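Lipoxygenase (Cyanothece sp., PDB 5EK8) binds a non-heme iron(II) ion and, as a 9R-lipoxygenase, probably catalyses the insertion of molecular oxygen into polyunsaturated fatty acids. Local coordinates at residues R27-K33 and V188-F192; N122-F126 and I383-L387; R173-P179 and I395-R399; V432-K438 and V537-I541. One frame throughout, in Å; residues are numbered along the deposited sequence.

Contact 1 of 4, residues R27-K33 and V188-F192; sequences RKLIEEK and VGRKF
A nearly antiparallel helix pair joins helix 24-36, the second of the chain, to the start of helix 188-214. The short segments run at 154° between their N-to-C directions, axes 10.4 Å apart, with R27 opposite F192 (CA to CA 7.6 Å) and E31 opposite V188 (6.5 Å). R27 (chi1 m, chi2 t) lays its aliphatic part over one face of the F192 ring in a CH-pi contact, CD 4.1 Å from the ring centroid; its NH1 goes to D22 in a salt bridge. F192 (chi1 m, chi2 -15°) starts sideways and brings its ring nearer. One turn on, I30 (m, t) points toward the partner: CG2 lies 3.8 Å from both V188 CG1 and K191 CD, and CD1 meets the ring edge 3.7 Å from F192 CE1. E31 reaches the same edge through its methylene, CG 3.7 Å from F192 CZ. K33, extended, ends the near-surface seam beside K191, whose ammonium pairs with D185; K33 CD stands 4.0 Å from K191 NZ.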
# COMPACT_ATOMS: atom_id res chain seq x y z
N ARG A 27 16.79 -12.09 -16.46
CA ARG A 27 17.42 -12.03 -15.15
C ARG A 27 18.74 -11.26 -15.19
O ARG A 27 19.03 -10.48 -14.28
CB ARG A 27 17.64 -13.44 -14.59
CG ARG A 27 16.38 -14.02 -13.94
CD ARG A 27 16.67 -15.21 -13.06
NE ARG A 27 16.43 -16.47 -13.75
CZ ARG A 27 15.22 -16.97 -14.00
NH1 ARG A 27 14.14 -16.30 -13.61
NH2 ARG A 27 15.09 -18.12 -14.64
N LYS A 28 19.52 -11.45 -16.25
CA LYS A 28 20.74 -10.67 -16.42
C LYS A 28 20.43 -9.18 -16.49
O LYS A 28 21.06 -8.37 -15.78
CB LYS A 28 21.51 -11.12 -17.67
CG LYS A 28 22.79 -10.34 -17.93
CD LYS A 28 23.72 -11.09 -18.87
CE LYS A 28 25.01 -10.33 -19.14
NZ LYS A 28 24.77 -9.07 -19.91
N LEU A 29 19.46 -8.80 -17.32
CA LEU A 29 19.11 -7.39 -17.44
C LEU A 29 18.63 -6.79 -16.13
O LEU A 29 19.01 -5.68 -15.78
CB LEU A 29 18.04 -7.20 -18.51
CG LEU A 29 18.56 -7.29 -19.95
CD1 LEU A 29 17.51 -6.78 -20.92
CD2 LEU A 29 19.87 -6.52 -20.11
N ILE A 30 17.80 -7.53 -15.40
CA ILE A 30 17.30 -7.08 -14.11
C ILE A 30 18.44 -6.87 -13.13
O ILE A 30 18.58 -5.79 -12.55
CB ILE A 30 16.30 -8.09 -13.51
CG1 ILE A 30 15.01 -8.13 -14.33
CG2 ILE A 30 15.99 -7.73 -12.07
CD1 ILE A 30 13.99 -9.11 -13.80
N GLU A 31 19.25 -7.90 -12.95
CA GLU A 31 20.36 -7.85 -12.00
C GLU A 31 21.33 -6.71 -12.31
O GLU A 31 21.82 -6.03 -11.41
CB GLU A 31 21.10 -9.19 -12.00
CG GLU A 31 20.32 -10.32 -11.35
CD GLU A 31 21.05 -11.66 -11.42
OE1 GLU A 31 21.59 -12.00 -12.50
OE2 GLU A 31 21.07 -12.38 -10.40
N GLU A 32 21.59 -6.49 -13.60
CA GLU A 32 22.52 -5.43 -13.96
C GLU A 32 21.89 -4.06 -13.75
O GLU A 32 22.55 -3.15 -13.26
CB GLU A 32 23.01 -5.62 -15.39
CG GLU A 32 24.18 -6.60 -15.46
CD GLU A 32 24.52 -7.04 -16.86
OE1 GLU A 32 24.02 -6.43 -17.83
OE2 GLU A 32 25.30 -8.02 -16.99
N LYS A 33 20.60 -3.94 -14.07
CA LYS A 33 19.83 -2.73 -13.77
C LYS A 33 19.97 -2.38 -12.29
O LYS A 33 20.14 -1.22 -11.93
CB LYS A 33 18.36 -2.92 -14.13
CG LYS A 33 17.50 -1.68 -13.98
CD LYS A 33 16.06 -2.00 -14.37
CE LYS A 33 15.24 -0.74 -14.65
NZ LYS A 33 13.95 -1.05 -15.34
N VAL A 188 15.74 -7.24 -6.34
CA VAL A 188 15.77 -8.16 -7.47
C VAL A 188 14.98 -9.44 -7.15
O VAL A 188 14.42 -10.07 -8.04
CB VAL A 188 17.20 -8.53 -7.88
CG1 VAL A 188 17.82 -7.44 -8.74
CG2 VAL A 188 18.04 -8.79 -6.65
N GLY A 189 14.95 -9.79 -5.87
CA GLY A 189 14.20 -10.95 -5.42
C GLY A 189 12.70 -10.77 -5.63
O GLY A 189 12.05 -11.64 -6.20
N ARG A 190 12.18 -9.64 -5.16
CA ARG A 190 10.78 -9.27 -5.34
C ARG A 190 10.38 -9.32 -6.82
O ARG A 190 9.34 -9.88 -7.19
CB ARG A 190 10.54 -7.87 -4.75
CG ARG A 190 9.29 -7.15 -5.20
CD ARG A 190 8.02 -7.91 -4.85
NE ARG A 190 6.83 -7.22 -5.34
CZ ARG A 190 6.52 -7.07 -6.62
NH1 ARG A 190 5.41 -6.44 -6.97
NH2 ARG A 190 7.32 -7.55 -7.57
N LYS A 191 11.24 -8.76 -7.67
CA LYS A 191 11.06 -8.81 -9.12
C LYS A 191 11.00 -10.25 -9.65
O LYS A 191 10.07 -10.62 -10.38
CB LYS A 191 12.19 -8.06 -9.83
CG LYS A 191 12.20 -6.56 -9.61
CD LYS A 191 12.98 -5.86 -10.70
CE LYS A 191 12.94 -4.33 -10.55
NZ LYS A 191 13.60 -3.64 -11.71
N PHE A 192 11.98 -11.06 -9.26
CA PHE A 192 12.08 -12.44 -9.71
C PHE A 192 10.85 -13.26 -9.31
O PHE A 192 10.29 -14.00 -10.13
CB PHE A 192 13.34 -13.09 -9.16
CG PHE A 192 14.60 -12.62 -9.82
CD1 PHE A 192 14.56 -11.93 -11.02
CD2 PHE A 192 15.83 -12.86 -9.24
CE1 PHE A 192 15.72 -11.50 -11.63
CE2 PHE A 192 17.00 -12.43 -9.84
CZ PHE A 192 16.94 -11.75 -11.04

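Contact 2 of 4, residues N122-F126 and I383-L387; sequences NRVTF and IRLML
V124 overlaps two neighbours on the helix at once: its CG2 sits 3.6 Å from L385 CD1 and over one face of the R384 guanidinium, 4.0 Å from R384 CZ. The contact illustrates how the last residues of a strand can cross a helix. Residues 122-126 are extended, the last part of strand 115-126 in the antiparallel sheet of the N-terminal PLAT-type beta domain, whereas 383-387 lie near the start of helix 383-391 in the helical lipoxygenase body. The segment axes pass 9.6 Å apart at 78°, almost perpendicular, so the meeting is centred on V124 and L385, with CA atoms 7.1 Å apart. V124 takes chi1 t and points toward the helix. F126 (chi1 m) starts sideways and swings its ring nearer, F126 CZ reaching 4.4 Å from L385 CG. R384, chi1 t and largely extended, sends NH1 to within 2.5 Å of N122 O and into a weak 3.0 Å hydrogen bond with N122 OD1; N122, chi1 p, brings its amide within reach. R384 NH2 turns to the backbone of R379, also weakly. Because V124 lies over the guanidinium face, the edge of that group stays available to N122, and one arginine serves apolar and polar neighbours alike.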
# COMPACT_ATOMS: atom_id res chain seq x y z
N ASN A 122 20.79 7.40 -0.55
CA ASN A 122 21.34 6.16 0.01
C ASN A 122 20.39 5.37 0.90
O ASN A 122 19.57 5.94 1.63
CB ASN A 122 22.64 6.45 0.79
CG ASN A 122 22.39 7.09 2.13
OD1 ASN A 122 22.18 6.40 3.13
ND2 ASN A 122 22.43 8.41 2.17
N ARG A 123 20.50 4.05 0.83
CA ARG A 123 19.77 3.14 1.70
C ARG A 123 20.70 2.60 2.78
O ARG A 123 21.90 2.43 2.56
CB ARG A 123 19.18 1.98 0.90
CG ARG A 123 18.41 2.42 -0.33
CD ARG A 123 17.86 1.22 -1.10
NE ARG A 123 16.89 1.63 -2.11
CZ ARG A 123 16.28 0.81 -2.95
NH1 ARG A 123 15.42 1.29 -3.84
NH2 ARG A 123 16.52 -0.50 -2.91
N VAL A 124 20.15 2.35 3.97
CA VAL A 124 20.96 1.83 5.06
C VAL A 124 20.69 0.34 5.27
O VAL A 124 19.54 -0.09 5.34
CB VAL A 124 20.70 2.59 6.37
CG1 VAL A 124 21.66 2.11 7.46
CG2 VAL A 124 20.87 4.08 6.14
N THR A 125 21.76 -0.43 5.36
CA THR A 125 21.69 -1.87 5.56
C THR A 125 22.47 -2.23 6.83
O THR A 125 23.42 -1.53 7.19
CB THR A 125 22.24 -2.62 4.32
OG1 THR A 125 21.21 -2.69 3.31
CG2 THR A 125 22.69 -4.04 4.65
N PHE A 126 22.06 -3.28 7.53
CA PHE A 126 22.82 -3.76 8.68
C PHE A 126 23.65 -4.99 8.34
O PHE A 126 23.15 -5.94 7.73
CB PHE A 126 21.88 -4.05 9.85
CG PHE A 126 21.08 -2.86 10.28
CD1 PHE A 126 21.71 -1.76 10.83
CD2 PHE A 126 19.71 -2.84 10.11
CE1 PHE A 126 20.98 -0.65 11.21
CE2 PHE A 126 18.97 -1.73 10.50
CZ PHE A 126 19.61 -0.63 11.05
N ILE A 383 14.98 8.08 12.98
CA ILE A 383 13.63 7.63 12.67
C ILE A 383 13.54 7.12 11.23
O ILE A 383 12.74 6.22 10.93
CB ILE A 383 12.60 8.76 12.91
CG1 ILE A 383 12.49 9.05 14.40
CG2 ILE A 383 11.23 8.38 12.38
CD1 ILE A 383 12.01 7.87 15.21
N ARG A 384 14.38 7.66 10.36
CA ARG A 384 14.54 7.14 9.00
C ARG A 384 14.78 5.63 9.02
O ARG A 384 14.04 4.85 8.41
CB ARG A 384 15.69 7.83 8.29
CG ARG A 384 16.14 7.11 7.03
CD ARG A 384 17.64 7.23 6.83
NE ARG A 384 18.01 7.13 5.43
CZ ARG A 384 19.18 7.51 4.94
NH1 ARG A 384 19.43 7.39 3.64
NH2 ARG A 384 20.11 8.00 5.75
N LEU A 385 15.82 5.24 9.76
CA LEU A 385 16.21 3.84 9.91
C LEU A 385 15.05 2.98 10.40
O LEU A 385 15.03 1.77 10.18
CB LEU A 385 17.39 3.72 10.88
CG LEU A 385 18.80 3.63 10.29
CD1 LEU A 385 19.00 4.63 9.17
CD2 LEU A 385 19.83 3.83 11.38
N MET A 386 14.09 3.61 11.05
CA MET A 386 12.96 2.91 11.61
C MET A 386 11.79 2.83 10.63
O MET A 386 11.06 1.84 10.61
CB MET A 386 12.52 3.58 12.90
CG MET A 386 11.16 3.17 13.40
SD MET A 386 10.80 3.97 14.97
CE MET A 386 9.16 3.33 15.27
N LEU A 387 11.63 3.86 9.80
CA LEU A 387 10.45 3.97 8.94
C LEU A 387 10.65 3.49 7.50
O LEU A 387 9.77 2.84 6.94
CB LEU A 387 9.94 5.41 8.93
CG LEU A 387 9.12 5.83 10.15
CD1 LEU A 387 8.64 7.27 9.99
CD2 LEU A 387 7.95 4.89 10.34

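Contact 3 of 4, residues R173-P179 and I395-R399; sequences RIFMPNP and ININR
An irregular loop laid along a helix and held by an arginine of that helix is the principle here: residues 173-179, in the linker between the beta domain and helix 188-214, follow helix 394-404 of the lipoxygenase helical core. I174 faces I395 (CA to CA 6.8 Å) and P179 faces R399 (6.7 Å). R173, chi1 m, chi2 t and chi3 p, lies against the helix backbone, NH2 3.2 Å from N398 C, with its charge paired to D402 and E368. I174 (t, t) and I395 (p, t) meet through CG2 of I174 and CG2 of I395, 3.7 Å apart. M176, with chi1 and chi2 t and chi3 p, turns its methyl toward the helix, CE lying 3.6 Å from R399 CB and from I395 O. N398 (chi1 m) also hydrogen-bonds H364, an iron ligand, and E368, placing N398 in the second shell of the iron. R399, chi1 t with a bend at chi2 p, packs its CG 3.7 Å from P179 CB and turns its guanidinium edge to successive loop carbonyls, while NH1 bridges to D403. Its hydrogen bonds run from R399 NE to M176 O, 2.7 Å, and from R399 NH2 to P177 O, 2.9 Å.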
# COMPACT_ATOMS: atom_id res chain seq x y z
N ARG A 173 0.74 11.39 -3.57
CA ARG A 173 1.48 10.33 -4.24
C ARG A 173 2.71 10.90 -4.94
O ARG A 173 2.79 12.11 -5.18
CB ARG A 173 0.59 9.62 -5.27
CG ARG A 173 -0.72 9.10 -4.71
CD ARG A 173 -1.41 8.20 -5.72
NE ARG A 173 -0.50 7.15 -6.14
CZ ARG A 173 -0.76 6.27 -7.11
NH1 ARG A 173 -1.92 6.32 -7.76
NH2 ARG A 173 0.14 5.36 -7.42
N ILE A 174 3.67 10.04 -5.25
CA ILE A 174 4.85 10.47 -5.98
C ILE A 174 4.49 10.70 -7.44
O ILE A 174 3.57 10.08 -7.97
CB ILE A 174 6.00 9.44 -5.88
CG1 ILE A 174 7.32 10.07 -6.33
CG2 ILE A 174 5.68 8.18 -6.67
CD1 ILE A 174 8.53 9.18 -6.12
N PHE A 175 5.18 11.63 -8.09
CA PHE A 175 4.98 11.84 -9.52
C PHE A 175 5.86 10.87 -10.30
O PHE A 175 7.08 10.98 -10.27
CB PHE A 175 5.28 13.29 -9.91
CG PHE A 175 5.04 13.58 -11.36
CD1 PHE A 175 3.78 13.44 -11.92
CD2 PHE A 175 6.09 14.00 -12.18
CE1 PHE A 175 3.56 13.70 -13.26
CE2 PHE A 175 5.87 14.27 -13.52
CZ PHE A 175 4.61 14.13 -14.06
N MET A 176 5.23 9.93 -10.98
CA MET A 176 5.97 8.87 -11.64
C MET A 176 5.25 8.41 -12.91
O MET A 176 4.61 7.37 -12.92
CB MET A 176 6.18 7.69 -10.69
CG MET A 176 7.35 6.80 -11.03
SD MET A 176 7.98 5.91 -9.59
CE MET A 176 6.59 4.84 -9.21
N PRO A 177 5.35 9.21 -13.98
CA PRO A 177 4.75 8.84 -15.26
C PRO A 177 5.40 7.58 -15.80
O PRO A 177 4.71 6.64 -16.22
CB PRO A 177 5.06 10.04 -16.17
CG PRO A 177 5.56 11.12 -15.28
CD PRO A 177 6.14 10.45 -14.08
N ASN A 178 6.72 7.56 -15.78
CA ASN A 178 7.49 6.38 -16.13
C ASN A 178 7.88 5.62 -14.88
O ASN A 178 8.80 6.02 -14.17
CB ASN A 178 8.74 6.76 -16.93
CG ASN A 178 8.42 7.58 -18.16
OD1 ASN A 178 7.36 7.42 -18.76
ND2 ASN A 178 9.34 8.46 -18.55
N PRO A 179 7.17 4.52 -14.59
CA PRO A 179 7.46 3.69 -13.42
C PRO A 179 8.84 3.07 -13.54
O PRO A 179 9.39 2.57 -12.56
CB PRO A 179 6.36 2.63 -13.45
CG PRO A 179 6.01 2.52 -14.90
CD PRO A 179 6.13 3.92 -15.45
N ILE A 395 5.51 2.94 -3.63
CA ILE A 395 5.24 3.81 -4.76
C ILE A 395 5.16 2.99 -6.05
O ILE A 395 4.32 3.26 -6.92
CB ILE A 395 6.32 4.91 -4.90
CG1 ILE A 395 7.73 4.29 -4.88
CG2 ILE A 395 6.18 5.95 -3.79
CD1 ILE A 395 8.82 5.25 -5.26
N ASN A 396 6.01 1.98 -6.14
CA ASN A 396 6.06 1.10 -7.29
C ASN A 396 4.75 0.34 -7.48
O ASN A 396 4.17 0.36 -8.57
CB ASN A 396 7.22 0.10 -7.15
CG ASN A 396 8.57 0.78 -7.01
OD1 ASN A 396 8.88 1.74 -7.72
ND2 ASN A 396 9.38 0.29 -6.07
N ILE A 397 4.29 -0.30 -6.42
CA ILE A 397 3.10 -1.14 -6.53
C ILE A 397 1.85 -0.29 -6.74
O ILE A 397 0.95 -0.69 -7.47
CB ILE A 397 2.91 -2.06 -5.29
CG1 ILE A 397 1.71 -2.99 -5.49
CG2 ILE A 397 2.75 -1.27 -4.01
CD1 ILE A 397 1.80 -3.85 -6.74
N ASN A 398 1.80 0.89 -6.13
CA ASN A 398 0.66 1.77 -6.37
C ASN A 398 0.63 2.27 -7.82
O ASN A 398 -0.43 2.27 -8.47
CB ASN A 398 0.68 2.95 -5.40
CG ASN A 398 0.34 2.54 -3.99
OD1 ASN A 398 -0.06 1.40 -3.74
ND2 ASN A 398 0.48 3.47 -3.05
N ARG A 399 1.79 2.67 -8.32
CA ARG A 399 1.91 3.10 -9.70
C ARG A 399 1.56 1.98 -10.67
O ARG A 399 1.03 2.22 -11.76
CB ARG A 399 3.32 3.62 -9.98
CG ARG A 399 3.58 4.03 -11.42
CD ARG A 399 2.58 5.08 -11.88
NE ARG A 399 2.74 5.39 -13.30
CZ ARG A 399 2.07 4.78 -14.27
NH1 ARG A 399 1.20 3.83 -13.99
NH2 ARG A 399 2.28 5.14 -15.53

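Contact 4 of 4, residues V432-K438 and V537-I541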
# COMPACT_ATOMS: atom_id res chain seq x y z
N VAL A 432 -10.26 8.09 2.53
CA VAL A 432 -8.90 8.57 2.74
C VAL A 432 -8.94 10.02 3.26
O VAL A 432 -8.04 10.46 3.97
CB VAL A 432 -8.03 8.47 1.45
CG1 VAL A 432 -6.68 9.15 1.63
CG2 VAL A 432 -7.82 7.01 1.06
N ALA A 433 -10.02 10.73 2.94
CA ALA A 433 -10.19 12.08 3.47
C ALA A 433 -10.42 12.12 4.98
O ALA A 433 -10.54 13.19 5.56
CB ALA A 433 -11.34 12.78 2.75
N THR A 434 -10.46 10.95 5.63
CA THR A 434 -10.71 10.88 7.07
C THR A 434 -9.62 10.14 7.85
O THR A 434 -9.66 10.09 9.08
CB THR A 434 -12.04 10.17 7.37
OG1 THR A 434 -11.88 8.76 7.22
CG2 THR A 434 -13.14 10.66 6.44
N TYR A 435 -8.64 9.57 7.15
CA TYR A 435 -7.63 8.74 7.80
C TYR A 435 -6.50 9.57 8.39
O TYR A 435 -5.78 10.25 7.67
CB TYR A 435 -7.05 7.72 6.81
CG TYR A 435 -8.01 6.62 6.43
CD1 TYR A 435 -9.00 6.20 7.30
CD2 TYR A 435 -7.91 5.99 5.18
CE1 TYR A 435 -9.88 5.18 6.94
CE2 TYR A 435 -8.79 4.97 4.82
CZ TYR A 435 -9.77 4.58 5.70
OH TYR A 435 -10.65 3.58 5.36
N ASP A 436 -6.35 9.50 9.71
CA ASP A 436 -5.25 10.18 10.40
C ASP A 436 -4.57 9.23 11.39
O ASP A 436 -5.12 8.19 11.74
CB ASP A 436 -5.76 11.44 11.11
CG ASP A 436 -4.66 12.21 11.80
OD1 ASP A 436 -3.73 12.67 11.11
OD2 ASP A 436 -4.71 12.35 13.05
N TRP A 437 -3.37 9.60 11.84
CA TRP A 437 -2.58 8.76 12.73
C TRP A 437 -2.91 8.95 14.22
O TRP A 437 -2.66 8.05 15.02
CB TRP A 437 -1.09 9.03 12.52
CG TRP A 437 -0.75 10.49 12.60
CD1 TRP A 437 -0.68 11.38 11.57
CD2 TRP A 437 -0.43 11.23 13.79
NE1 TRP A 437 -0.33 12.62 12.04
CE2 TRP A 437 -0.17 12.56 13.40
CE3 TRP A 437 -0.33 10.90 15.14
CZ2 TRP A 437 0.17 13.56 14.31
CZ3 TRP A 437 0.01 11.90 16.05
CH2 TRP A 437 0.26 13.21 15.63
N LYS A 438 -3.47 10.10 14.58
CA LYS A 438 -3.59 10.47 15.99
C LYS A 438 -4.66 9.68 16.74
O LYS A 438 -5.77 9.47 16.23
CB LYS A 438 -3.88 11.97 16.12
CG LYS A 438 -3.49 12.52 17.48
CD LYS A 438 -3.65 14.03 17.56
CE LYS A 438 -3.02 14.57 18.84
NZ LYS A 438 -3.22 16.04 18.96
N VAL A 537 -6.57 16.58 6.48
CA VAL A 537 -6.90 15.32 7.13
C VAL A 537 -5.79 14.85 8.07
O VAL A 537 -6.07 14.36 9.16
CB VAL A 537 -7.23 14.22 6.09
CG1 VAL A 537 -6.10 14.03 5.11
CG2 VAL A 537 -7.55 12.90 6.78
N ILE A 538 -4.53 15.01 7.68
CA ILE A 538 -3.43 14.59 8.54
C ILE A 538 -3.07 15.67 9.56
O ILE A 538 -2.81 16.82 9.20
CB ILE A 538 -2.16 14.21 7.74
CG1 ILE A 538 -2.45 13.06 6.78
CG2 ILE A 538 -1.04 13.81 8.68
CD1 ILE A 538 -2.93 11.82 7.46
N ARG A 539 -3.06 15.29 10.83
CA ARG A 539 -2.67 16.19 11.91
C ARG A 539 -1.15 16.31 12.00
O ARG A 539 -0.43 15.33 11.79
CB ARG A 539 -3.25 15.71 13.23
CG ARG A 539 -4.78 15.72 13.26
CD ARG A 539 -5.31 15.26 14.61
NE ARG A 539 -6.77 15.32 14.68
CZ ARG A 539 -7.57 14.33 14.32
NH1 ARG A 539 -7.07 13.19 13.86
NH2 ARG A 539 -8.89 14.47 14.42
N PRO A 540 -0.64 17.52 12.32
CA PRO A 540 0.80 17.74 12.44
C PRO A 540 1.44 17.06 13.65
O PRO A 540 0.89 17.10 14.75
CB PRO A 540 0.91 19.26 12.56
CG PRO A 540 -0.39 19.67 13.15
CD PRO A 540 -1.41 18.75 12.55
N ILE A 541 2.59 16.43 13.43
CA ILE A 541 3.35 15.78 14.49
C ILE A 541 4.04 16.84 15.35
O ILE A 541 4.08 16.75 16.57
CB ILE A 541 4.41 14.82 13.91
CG1 ILE A 541 3.73 13.66 13.17
CG2 ILE A 541 5.35 14.30 14.99
CD1 ILE A 541 4.66 12.85 12.30
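A single buried carboxylate organises two irregular strips of chain: D436 accepts hydrogen bonds from three donors. Its OD1 takes the backbone R539 N at 2.7 Å. Its OD2 takes R539 NH1 at 2.6 Å, a salt bridge, and also K438 N at 3.0 Å, the last closing an Asx turn. One aspartate therefore shapes its own loop and binds both backbone and side chain of the same arginine, whose NE and NH2 continue to the carbonyls of P527 and L526. Next to it W437, chi1 p, places the indole edge against 537-541, with NE1 donating to R539 O at 2.7 Å; W437 CZ2 packs 3.7 Å from I541 CG1, and W437 CD1 lies 3.8 Å from I538 CG2. Upstream, the type I turn V432-Y435 leaves helix 421-432 and curls round V537, whose CG2 is 3.2 Å from A433 O and 3.3 Å from Y435 O. Both strips are connectors in the helical body, leading to helices 451-473 and 549-574, the latter carrying the iron ligands H570 and N574. Directed bonds, with apolar packing around V537 and W437, fix the fit, and burial of the D436-R539 ion pair leaves opposite charges to balance one another within the interior.

Overall arrangement
From the N terminus, the first of these contacts to open is contact 1, on helix 24-36: it closes a 154-residue loop that contains the beta domain and returns at helix 188-214. Contact 2 starts within that loop, on strand 115-126, and contact 3 starts in the linker behind it. Both reach past residue 192 to successive helices, 383-391 and 394-404, so contacts 1, 2 and 3 all cross one another. Together they fasten helix 24-36, the beta domain and the linker to the helical body. Contact 4 opens only after these have closed and joins two connectors within that body; its centre lies about 37 Å from that of contact 1, on the opposite side of the chain's centre.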